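Local atomic coordinates of amino acid adenylation domain-containing protein (Bacillus stratosphericus LAMA 585, PDB entry 6ULY), a protein that probably selects an alpha-keto acid and activates it as an acyl adenylate, acting as the adenylation domain of a nonribosomal depsipeptide synthetase module. Residues Val174-Leu178 with Asp222-Val228; Lys112-His116 with Gly184-Cys188; Val11-Thr17 with Leu197-Lys201. All coordinates share one frame; numbering follows the deposited sequence.

Contact 1: Val174-Leu178 with Asp222-Val228; sequences VFFIL and DHIGGIV. With QA7 (5'-O-{(S)-hydroxy[(4-methyl-2-oxopentanoyl)oxy]phosphoryl}adenosine), chain C.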
loop_
_atom_site.group_PDB
_atom_site.type_symbol
_atom_site.label_atom_id
_atom_site.label_comp_id
_atom_site.label_asym_id
_atom_site.label_seq_id
_atom_site.Cartn_x
_atom_site.Cartn_y
_atom_site.Cartn_z
ATOM N N VAL A 174 -20.021 -7.744 -15.354
ATOM C CA VAL A 174 -20.177 -6.973 -16.580
ATOM C C VAL A 174 -18.866 -6.318 -17.008
ATOM O O VAL A 174 -18.594 -6.213 -18.204
ATOM C CB VAL A 174 -21.303 -5.926 -16.422
ATOM C CG1 VAL A 174 -20.922 -4.864 -15.396
ATOM C CG2 VAL A 174 -21.646 -5.298 -17.776
ATOM N N PHE A 175 -18.043 -5.873 -16.057
ATOM C CA PHE A 175 -16.699 -5.418 -16.394
ATOM C C PHE A 175 -15.847 -5.329 -15.135
ATOM O O PHE A 175 -16.358 -5.249 -14.015
ATOM C CB PHE A 175 -16.711 -4.060 -17.119
ATOM C CG PHE A 175 -17.227 -2.914 -16.289
ATOM C CD1 PHE A 175 -16.407 -2.267 -15.378
ATOM C CD2 PHE A 175 -18.524 -2.461 -16.444
ATOM C CE1 PHE A 175 -16.881 -1.211 -14.619
ATOM C CE2 PHE A 175 -19.004 -1.407 -15.690
ATOM C CZ PHE A 175 -18.178 -0.778 -14.778
ATOM N N PHE A 176 -14.535 -5.361 -15.348
ATOM C CA PHE A 176 -13.550 -4.980 -14.352
ATOM C C PHE A 176 -13.153 -3.522 -14.550
ATOM O O PHE A 176 -13.220 -2.986 -15.658
ATOM C CB PHE A 176 -12.297 -5.851 -14.458
ATOM C CG PHE A 176 -12.535 -7.305 -14.189
ATOM C CD1 PHE A 176 -12.727 -7.761 -12.896
ATOM C CD2 PHE A 176 -12.538 -8.221 -15.225
ATOM C CE1 PHE A 176 -12.934 -9.102 -12.644
ATOM C CE2 PHE A 176 -12.745 -9.561 -14.982
ATOM C CZ PHE A 176 -12.942 -10.005 -13.684
ATOM N N ILE A 177 -12.720 -2.883 -13.469
ATOM C CA ILE A 177 -12.164 -1.537 -13.553
ATOM C C ILE A 177 -11.083 -1.402 -12.493
ATOM O O ILE A 177 -11.238 -1.869 -11.359
ATOM C CB ILE A 177 -13.250 -0.447 -13.409
ATOM C CG1 ILE A 177 -12.620 0.946 -13.540
ATOM C CG2 ILE A 177 -13.986 -0.573 -12.094
ATOM C CD1 ILE A 177 -13.613 2.042 -13.912
ATOM N N LEU A 178 -9.980 -0.770 -12.875
ATOM C CA LEU A 178 -8.812 -0.666 -12.020
ATOM C C LEU A 178 -8.852 0.621 -11.210
ATOM O O LEU A 178 -9.288 1.666 -11.701
ATOM C CB LEU A 178 -7.539 -0.729 -12.862
ATOM C CG LEU A 178 -6.940 -2.126 -13.053
ATOM C CD1 LEU A 178 -7.989 -3.192 -13.327
ATOM C CD2 LEU A 178 -5.928 -2.091 -14.190
ATOM N N ASP A 222 -12.324 5.014 -18.969
ATOM C CA ASP A 222 -11.778 4.119 -17.959
ATOM C C ASP A 222 -11.974 4.650 -16.545
ATOM O O ASP A 222 -11.674 3.932 -15.585
ATOM C CB ASP A 222 -10.289 3.879 -18.220
ATOM C CG ASP A 222 -9.483 5.163 -18.230
ATOM O OD1 ASP A 222 -9.051 5.610 -17.143
ATOM O OD2 ASP A 222 -9.285 5.728 -19.328
ATOM N N HIS A 223 -12.444 5.886 -16.400
ATOM C CA HIS A 223 -12.879 6.419 -15.117
ATOM C C HIS A 223 -14.333 6.024 -14.892
ATOM O O HIS A 223 -15.154 6.073 -15.816
ATOM C CB HIS A 223 -12.724 7.943 -15.086
ATOM C CG HIS A 223 -12.857 8.546 -13.719
ATOM N ND1 HIS A 223 -13.942 8.314 -12.901
ATOM C CD2 HIS A 223 -12.048 9.394 -13.039
ATOM C CE1 HIS A 223 -13.791 8.980 -11.770
ATOM N NE2 HIS A 223 -12.650 9.645 -11.829
ATOM N N ILE A 224 -14.648 5.626 -13.657
ATOM C CA ILE A 224 -15.970 5.076 -13.367
ATOM C C ILE A 224 -17.060 6.089 -13.691
ATOM O O ILE A 224 -18.145 5.720 -14.156
ATOM C CB ILE A 224 -16.040 4.604 -11.898
ATOM C CG1 ILE A 224 -17.263 3.708 -11.680
ATOM C CG2 ILE A 224 -16.064 5.788 -10.934
ATOM C CD1 ILE A 224 -17.072 2.295 -12.189
ATOM N N GLY A 225 -16.793 7.377 -13.462
ATOM C CA GLY A 225 -17.758 8.399 -13.836
ATOM C C GLY A 225 -17.923 8.541 -15.336
ATOM O O GLY A 225 -18.979 8.974 -15.812
ATOM N N GLY A 226 -16.895 8.186 -16.103
ATOM C CA GLY A 226 -17.028 8.219 -17.546
ATOM C C GLY A 226 -17.853 7.061 -18.074
ATOM O O GLY A 226 -18.700 7.241 -18.954
ATOM N N ILE A 227 -17.627 5.863 -17.540
ATOM C CA ILE A 227 -18.296 4.690 -18.088
ATOM C C ILE A 227 -19.705 4.558 -17.524
ATOM O O ILE A 227 -20.658 4.309 -18.270
ATOM C CB ILE A 227 -17.450 3.424 -17.843
ATOM C CG1 ILE A 227 -18.159 2.185 -18.398
ATOM C CG2 ILE A 227 -17.126 3.236 -16.352
ATOM C CD1 ILE A 227 -18.446 2.247 -19.899
ATOM N N VAL A 228 -19.876 4.759 -16.216
ATOM C CA VAL A 228 -21.171 4.536 -15.583
ATOM C C VAL A 228 -21.946 5.842 -15.476
ATOM O O VAL A 228 -23.030 5.978 -16.053
ATOM C CB VAL A 228 -21.020 3.890 -14.192
ATOM C CG1 VAL A 228 -22.395 3.658 -13.561
ATOM C CG2 VAL A 228 -20.245 2.587 -14.288
HETATM C C01 QA7 C . -18.546 11.392 -8.797
HETATM C C02 QA7 C . -17.547 10.563 -9.513
HETATM C C03 QA7 C . -18.240 9.542 -10.373
HETATM C C04 QA7 C . -16.615 10.072 -8.453
HETATM C C05 QA7 C . -16.126 8.662 -8.545
HETATM C C06 QA7 C . -14.660 8.391 -8.466
HETATM C C10 QA7 C . -12.858 7.530 -5.626
HETATM C C11 QA7 C . -12.281 8.343 -4.678
HETATM C C12 QA7 C . -13.216 8.412 -3.399
HETATM C C13 QA7 C . -12.971 9.507 -2.910
HETATM C C14 QA7 C . -12.501 10.498 -4.138
HETATM C C16 QA7 C . -14.473 11.204 -5.270
HETATM C C18 QA7 C . -14.872 13.081 -4.341
HETATM C C19 QA7 C . -15.327 14.318 -3.896
HETATM C C21 QA7 C . -13.646 14.421 -2.432
HETATM C C23 QA7 C . -13.779 12.578 -3.777
HETATM N N15 QA7 C . -13.545 11.409 -4.386
HETATM N N17 QA7 C . -15.294 12.214 -5.258
HETATM N N20 QA7 C . -14.699 14.935 -2.954
HETATM N N22 QA7 C . -13.177 13.286 -2.808
HETATM N N24 QA7 C . -16.481 14.867 -4.466
HETATM O O07 QA7 C . -14.157 7.140 -8.417
HETATM O O09 QA7 C . -12.073 7.399 -6.751
HETATM O O25 QA7 C . -12.268 9.769 -5.133
HETATM O O26 QA7 C . -11.845 9.556 -2.012
HETATM O O27 QA7 C . -13.092 7.286 -2.409
HETATM O O28 QA7 C . -11.919 6.777 -9.190
HETATM O O29 QA7 C . -12.742 5.323 -7.707
HETATM O O30 QA7 C . -13.959 9.274 -8.447
HETATM O O31 QA7 C . -16.874 7.812 -8.629
HETATM P P08 QA7 C . -12.692 6.688 -8.009
#
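Ile177 and Phe175, two positions apart on one strand, push their side chains against the start of the helix that opens at Ile224. Ile177 does so with the end of an extended branch: with CG1 opposite the backbone N across the CA-CB bond (chi1 -179°), CD1 is carried into the turn, 3.2 Å from Asp222 O and 3.7 Å from Ile224 N. The same methyl meets Ile224 CD1 at 3.9 Å, a purely apolar touch. Isoleucine suits this place because its ethyl arm reaches forward to the turn while the second branch at CB stiffens the side chain.

Phe175 offers the far edge of its ring rather than a face. The long, flat ring carries CZ across to three aliphatic side chains of the helix: Val228 CG2 at 4.0 Å and Ile224 CD1 at 4.2 Å, both near the ring plane, and Ile227 CG2, which comes in obliquely.

Ile224 works in two directions. Its CD1 touches both Ile177 CD1 and Phe175 CZ, whereas CG2 stands 3.2 Å from the keto oxygen O31 of the bound adenylate QA7. Just before it, His223 is the N-cap: its ND1 accepts from Gly225 N (3.1 Å), and the ring's CE1 edge faces the acyl oxygen O30. Gly225, without a side chain, leaves space for the ligand's isopropyl group. Hydrophobic strand residues thus back the helix end that lines the substrate pocket.

Strand 173-178 lies between strands 94-97 and 188-192 of a mixed sheet; Phe175 also packs on Pro95 and on Val196 of helix 193-207, while Val228 of helix 224-237 touches Asn199 of helix 193-207.

Contact 2: Lys112-His116 with Gly184-Cys188; sequences KKLHH and GMPKC. With SO4 (sulfate ion), chain M; SO4 (sulfate ion), chain J.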
loop_
_atom_site.group_PDB
_atom_site.type_symbol
_atom_site.label_atom_id
_atom_site.label_comp_id
_atom_site.label_asym_id
_atom_site.label_seq_id
_atom_site.Cartn_x
_atom_site.Cartn_y
_atom_site.Cartn_z
ATOM N N LYS A 112 4.101 -1.128 -15.391
ATOM C CA LYS A 112 4.150 -2.143 -14.342
ATOM C C LYS A 112 2.747 -2.498 -13.866
ATOM O O LYS A 112 2.413 -3.676 -13.696
ATOM C CB LYS A 112 5.003 -1.653 -13.168
ATOM C CG LYS A 112 6.481 -1.478 -13.480
ATOM C CD LYS A 112 7.275 -1.099 -12.234
ATOM C CE LYS A 112 8.758 -0.935 -12.545
ATOM N NZ LYS A 112 9.549 -0.544 -11.344
ATOM N N LYS A 113 1.913 -1.484 -13.631
ATOM C CA LYS A 113 0.552 -1.738 -13.173
ATOM C C LYS A 113 -0.241 -2.541 -14.199
ATOM O O LYS A 113 -0.995 -3.450 -13.834
ATOM C CB LYS A 113 -0.147 -0.413 -12.865
ATOM C CG LYS A 113 0.585 0.435 -11.827
ATOM C CD LYS A 113 -0.193 1.688 -11.454
ATOM C CE LYS A 113 0.493 2.441 -10.326
ATOM N NZ LYS A 113 -0.385 3.487 -9.728
ATOM N N LEU A 114 -0.090 -2.220 -15.488
ATOM C CA LEU A 114 -0.773 -2.999 -16.517
ATOM C C LEU A 114 -0.352 -4.461 -16.456
ATOM O O LEU A 114 -1.190 -5.364 -16.567
ATOM C CB LEU A 114 -0.491 -2.418 -17.906
ATOM C CG LEU A 114 -1.020 -1.007 -18.163
ATOM C CD1 LEU A 114 -0.545 -0.490 -19.513
ATOM C CD2 LEU A 114 -2.541 -0.974 -18.078
ATOM N N HIS A 115 0.947 -4.714 -16.275
ATOM C CA HIS A 115 1.426 -6.089 -16.199
ATOM C C HIS A 115 0.795 -6.828 -15.026
ATOM O O HIS A 115 0.445 -8.009 -15.141
ATOM C CB HIS A 115 2.948 -6.114 -16.071
ATOM C CG HIS A 115 3.514 -7.492 -15.916
ATOM N ND1 HIS A 115 3.624 -8.119 -14.692
ATOM C CD2 HIS A 115 3.992 -8.368 -16.832
ATOM C CE1 HIS A 115 4.150 -9.320 -14.861
ATOM N NE2 HIS A 115 4.382 -9.495 -16.150
ATOM N N HIS A 116 0.656 -6.154 -13.884
ATOM C CA HIS A 116 0.063 -6.797 -12.717
ATOM C C HIS A 116 -1.356 -7.260 -13.019
ATOM O O HIS A 116 -1.685 -8.442 -12.863
ATOM C CB HIS A 116 0.072 -5.842 -11.523
ATOM C CG HIS A 116 -0.675 -6.363 -10.335
ATOM N ND1 HIS A 116 -0.098 -7.193 -9.397
ATOM C CD2 HIS A 116 -1.959 -6.185 -9.941
ATOM C CE1 HIS A 116 -0.990 -7.497 -8.472
ATOM N NE2 HIS A 116 -2.128 -6.898 -8.779
ATOM N N GLY A 184 0.794 2.150 -4.985
ATOM C CA GLY A 184 0.758 0.698 -4.981
ATOM C C GLY A 184 0.134 0.134 -6.242
ATOM O O GLY A 184 -0.317 0.885 -7.111
ATOM N N MET A 185 0.111 -1.190 -6.350
ATOM C CA MET A 185 -0.508 -1.819 -7.506
ATOM C C MET A 185 -2.020 -1.615 -7.457
ATOM O O MET A 185 -2.627 -1.710 -6.385
ATOM C CB MET A 185 -0.186 -3.313 -7.555
ATOM C CG MET A 185 1.249 -3.640 -7.968
ATOM S SD MET A 185 1.693 -2.992 -9.596
ATOM C CE MET A 185 3.213 -3.886 -9.919
ATOM N N PRO A 186 -2.659 -1.336 -8.592
ATOM C CA PRO A 186 -4.110 -1.134 -8.579
ATOM C C PRO A 186 -4.842 -2.442 -8.332
ATOM O O PRO A 186 -4.349 -3.530 -8.646
ATOM C CB PRO A 186 -4.408 -0.578 -9.977
ATOM C CG PRO A 186 -3.324 -1.143 -10.840
ATOM C CD PRO A 186 -2.101 -1.257 -9.955
ATOM N N LYS A 187 -6.026 -2.324 -7.747
ATOM C CA LYS A 187 -6.905 -3.463 -7.543
ATOM C C LYS A 187 -7.928 -3.533 -8.671
ATOM O O LYS A 187 -8.131 -2.584 -9.432
ATOM C CB LYS A 187 -7.600 -3.380 -6.180
ATOM C CG LYS A 187 -6.637 -3.222 -5.018
ATOM C CD LYS A 187 -6.923 -4.217 -3.917
ATOM C CE LYS A 187 -6.054 -3.954 -2.685
ATOM N NZ LYS A 187 -4.596 -4.142 -2.946
ATOM N N CYS A 188 -8.585 -4.677 -8.759
ATOM C CA CYS A 188 -9.417 -5.029 -9.900
ATOM C C CYS A 188 -10.875 -5.084 -9.452
ATOM O O CYS A 188 -11.373 -6.129 -9.027
ATOM C CB CYS A 188 -8.950 -6.348 -10.468
ATOM S SG CYS A 188 -9.236 -6.536 -12.215
HETATM S S SO4 M . 3.537 -8.422 -11.008
HETATM O O1 SO4 M . 2.374 -8.586 -10.185
HETATM O O2 SO4 M . 4.688 -8.222 -10.177
HETATM O O3 SO4 M . 3.729 -9.598 -11.806
HETATM O O4 SO4 M . 3.363 -7.284 -11.863
HETATM S S SO4 J . 4.800 -13.424 -16.383
HETATM O O1 SO4 J . 5.499 -14.660 -16.636
HETATM O O2 SO4 J . 5.118 -12.977 -15.047
HETATM O O3 SO4 J . 5.225 -12.418 -17.327
HETATM O O4 SO4 J . 3.373 -13.646 -16.526
#
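Met185 and Pro186 rest on helix 109-120, in the loop before strand 188-192 that probably corresponds to the glycine-rich, P-loop-like phosphate-binding loop of adenylate-forming enzymes. Met185 lies across the His116 ring: its CB sits 4.1 Å from the ring centroid and only 6° off the normal, a CH-pi contact over the face. The thioether then leaves the ring obliquely, because the chain bends at chi2 (-59°), and SD comes to 3.8 Å from His116 CB and 4.0 Å from Lys113 CA. Methionine, unbranched and supple, can follow both a flat ring and the curved helix surface.

Lys113 lays its aliphatic part against Pro186, the residue after Met185. Its extended chain passes obliquely over the proline, with CB 3.6 Å from Pro186 CD, so the apolar methylenes of a lysine meet a rigid ring while CE and NZ run on past Gly184 O without a hydrogen bond. No hydrogen bond joins the two segments.

With one face of His116 taken by Met185, both ring nitrogens are engaged: NE2 bonds OE2 of Glu426 of the second subunit, and ND1 donates to a sulfate at the ring edge that probably came from the crystallisation liquor. These two bonds would fix the ring's rotation, and the carboxylate might favour a protonated imidazole. His115 ND1 binds the same sulfate, using O4 at 3.0 Å, while His116 ND1 takes O1 at 2.9 Å.

Contact 3: Val11-Thr17 with Leu197-Lys201; sequences VTQGAQT and LANVK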
loop_
_atom_site.group_PDB
_atom_site.type_symbol
_atom_site.label_atom_id
_atom_site.label_comp_id
_atom_site.label_asym_id
_atom_site.label_seq_id
_atom_site.Cartn_x
_atom_site.Cartn_y
_atom_site.Cartn_z
ATOM N N VAL A 11 -35.529 -1.269 -8.485
ATOM C CA VAL A 11 -34.635 -1.748 -9.538
ATOM C C VAL A 11 -35.289 -2.782 -10.439
ATOM O O VAL A 11 -34.673 -3.202 -11.427
ATOM C CB VAL A 11 -33.347 -2.352 -8.947
ATOM C CG1 VAL A 11 -32.595 -1.300 -8.149
ATOM C CG2 VAL A 11 -33.664 -3.568 -8.082
ATOM N N THR A 12 -36.515 -3.213 -10.124
ATOM C CA THR A 12 -37.245 -4.097 -11.025
ATOM C C THR A 12 -37.762 -3.355 -12.249
ATOM O O THR A 12 -37.982 -3.979 -13.293
ATOM C CB THR A 12 -38.415 -4.757 -10.293
ATOM O OG1 THR A 12 -39.419 -3.777 -10.003
ATOM C CG2 THR A 12 -37.942 -5.400 -8.992
ATOM N N GLN A 13 -37.957 -2.044 -12.142
ATOM C CA GLN A 13 -38.370 -1.243 -13.286
ATOM C C GLN A 13 -37.216 -1.119 -14.274
ATOM O O GLN A 13 -36.079 -0.837 -13.883
ATOM C CB GLN A 13 -38.816 0.143 -12.824
ATOM C CG GLN A 13 -39.671 0.900 -13.821
ATOM C CD GLN A 13 -41.147 0.571 -13.690
ATOM O OE1 GLN A 13 -41.546 -0.222 -12.837
ATOM N NE2 GLN A 13 -41.968 1.188 -14.535
ATOM N N GLY A 14 -37.505 -1.338 -15.548
ATOM C CA GLY A 14 -36.529 -1.105 -16.590
ATOM C C GLY A 14 -35.616 -2.286 -16.840
ATOM O O GLY A 14 -35.760 -3.378 -16.280
ATOM N N ALA A 15 -34.640 -2.041 -17.712
ATOM C CA ALA A 15 -33.717 -3.088 -18.130
ATOM C C ALA A 15 -32.978 -3.677 -16.934
ATOM O O ALA A 15 -32.723 -3.001 -15.933
ATOM C CB ALA A 15 -32.715 -2.534 -19.141
ATOM N N GLN A 16 -32.621 -4.958 -17.056
ATOM C CA GLN A 16 -31.959 -5.694 -15.988
ATOM C C GLN A 16 -30.535 -6.101 -16.326
ATOM O O GLN A 16 -29.748 -6.358 -15.406
ATOM C CB GLN A 16 -32.767 -6.952 -15.642
ATOM C CG GLN A 16 -34.191 -6.655 -15.213
ATOM C CD GLN A 16 -34.247 -5.884 -13.911
ATOM O OE1 GLN A 16 -33.757 -6.350 -12.880
ATOM N NE2 GLN A 16 -34.833 -4.691 -13.951
ATOM N N THR A 17 -30.196 -6.183 -17.609
ATOM C CA THR A 17 -28.837 -6.379 -18.083
ATOM C C THR A 17 -28.481 -5.258 -19.053
ATOM O O THR A 17 -29.354 -4.546 -19.558
ATOM C CB THR A 17 -28.670 -7.739 -18.776
ATOM O OG1 THR A 17 -27.335 -7.862 -19.279
ATOM C CG2 THR A 17 -29.650 -7.892 -19.942
ATOM N N LEU A 197 -26.298 -1.107 -12.912
ATOM C CA LEU A 197 -27.622 -0.585 -13.234
ATOM C C LEU A 197 -28.293 0.041 -12.024
ATOM O O LEU A 197 -29.079 0.985 -12.170
ATOM C CB LEU A 197 -28.502 -1.693 -13.803
ATOM C CG LEU A 197 -28.222 -2.077 -15.255
ATOM C CD1 LEU A 197 -29.038 -3.301 -15.634
ATOM C CD2 LEU A 197 -28.526 -0.919 -16.181
ATOM N N ALA A 198 -28.005 -0.469 -10.826
ATOM C CA ALA A 198 -28.564 0.128 -9.619
ATOM C C ALA A 198 -28.059 1.551 -9.434
ATOM O O ALA A 198 -28.819 2.444 -9.040
ATOM C CB ALA A 198 -28.216 -0.726 -8.399
ATOM N N ASN A 199 -26.772 1.779 -9.700
ATOM C CA ASN A 199 -26.248 3.139 -9.660
ATOM C C ASN A 199 -26.845 3.985 -10.776
ATOM O O ASN A 199 -27.219 5.143 -10.557
ATOM C CB ASN A 199 -24.724 3.118 -9.767
ATOM C CG ASN A 199 -24.118 4.498 -9.644
ATOM O OD1 ASN A 199 -24.230 5.322 -10.550
ATOM N ND2 ASN A 199 -23.476 4.759 -8.517
ATOM N N VAL A 200 -26.946 3.422 -11.980
ATOM C CA VAL A 200 -27.536 4.158 -13.092
ATOM C C VAL A 200 -28.957 4.585 -12.743
ATOM O O VAL A 200 -29.329 5.754 -12.892
ATOM C CB VAL A 200 -27.501 3.306 -14.372
ATOM C CG1 VAL A 200 -28.494 3.833 -15.387
ATOM C CG2 VAL A 200 -26.094 3.282 -14.957
ATOM N N LYS A 201 -29.770 3.639 -12.261
ATOM C CA LYS A 201 -31.163 3.951 -11.962
ATOM C C LYS A 201 -31.271 4.931 -10.805
ATOM O O LYS A 201 -32.100 5.846 -10.834
ATOM C CB LYS A 201 -31.928 2.663 -11.667
ATOM C CG LYS A 201 -32.011 1.741 -12.872
ATOM C CD LYS A 201 -32.619 0.392 -12.532
ATOM C CE LYS A 201 -32.746 -0.467 -13.781
ATOM N NZ LYS A 201 -33.262 -1.827 -13.490
#
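Lys201 reaches from its helix into the curved segment 11-17 and is held there by three backbone carbonyls. Its CB already points at the loop, and CG is placed opposite the carbonyl carbon (chi1 -65°), from where the chain runs fully extended. CD is the first atom to come close, passing Gln13 O and Val11 CA at van der Waals range. CE goes deeper and is near two oxygens, Ala15 O at 3.3 Å and Gln13 O at 3.4 Å. At the tip, NZ donates to Ala15 O at 2.8 Å, to Val11 O at 2.9 Å and to Gln13 O at 3.0 Å, each time from somewhat out of the carbonyl plane. An ammonium group has three N-H bonds to give; the curved loop turns three carbonyls inward, and an extended lysine is long enough to reach them. The carbonyl dipoles would probably stabilise its charge.

Gln16 braces the loop across this site. Its chain is bent at chi2, which folds the amide back over the turn, and NE2 spends both hydrogens: one on Val11 O at 2.9 Å, in both the amide and carbonyl planes, the other on Gly14 O at 2.8 Å, approached from above the carbonyl plane. Val11 O therefore serves two donors, bringing NE2 and NZ near each other without a bond between them. Glycine suits position 14 because, at phi 86° and psi -174°, a CB would jam against the carbonyl O of Gln13.

One turn earlier on the helix, Leu197 sets CD1 against the backbone, 3.1 Å from Gln16 O, and also packs on Leu18 and Val21 of helix 18-26, whose N-cap is Thr17. A lysine ammonium held by loop carbonyls thus joins the connection before helix 18-26 to helix 193-207 in this ANL adenylation domain.

In the fold
Contacts 1 and 2 each contribute one segment to the same antiparallel pair of strands and its connecting loop, which probably corresponds to the family's phosphate-binding loop and is partly unmodelled; here Leu178 CD1 meets Cys188 SG at 3.7 Å. Contact 3 approaches contact 1 through helix 193-207, where Val228 CG1 packs on Val200 CG2 at 4.0 Å. Contact 1 touches both others, its centre about 15 Å from that of contact 2 and about 17 Å from that of contact 3, whereas the centres of contacts 2 and 3 are about 31 Å apart. It alone supplies residues of the adenylate pocket; the side chain of Pro186 in contact 2 is about 10 Å from the ligand, and contact 3 is a structural junction.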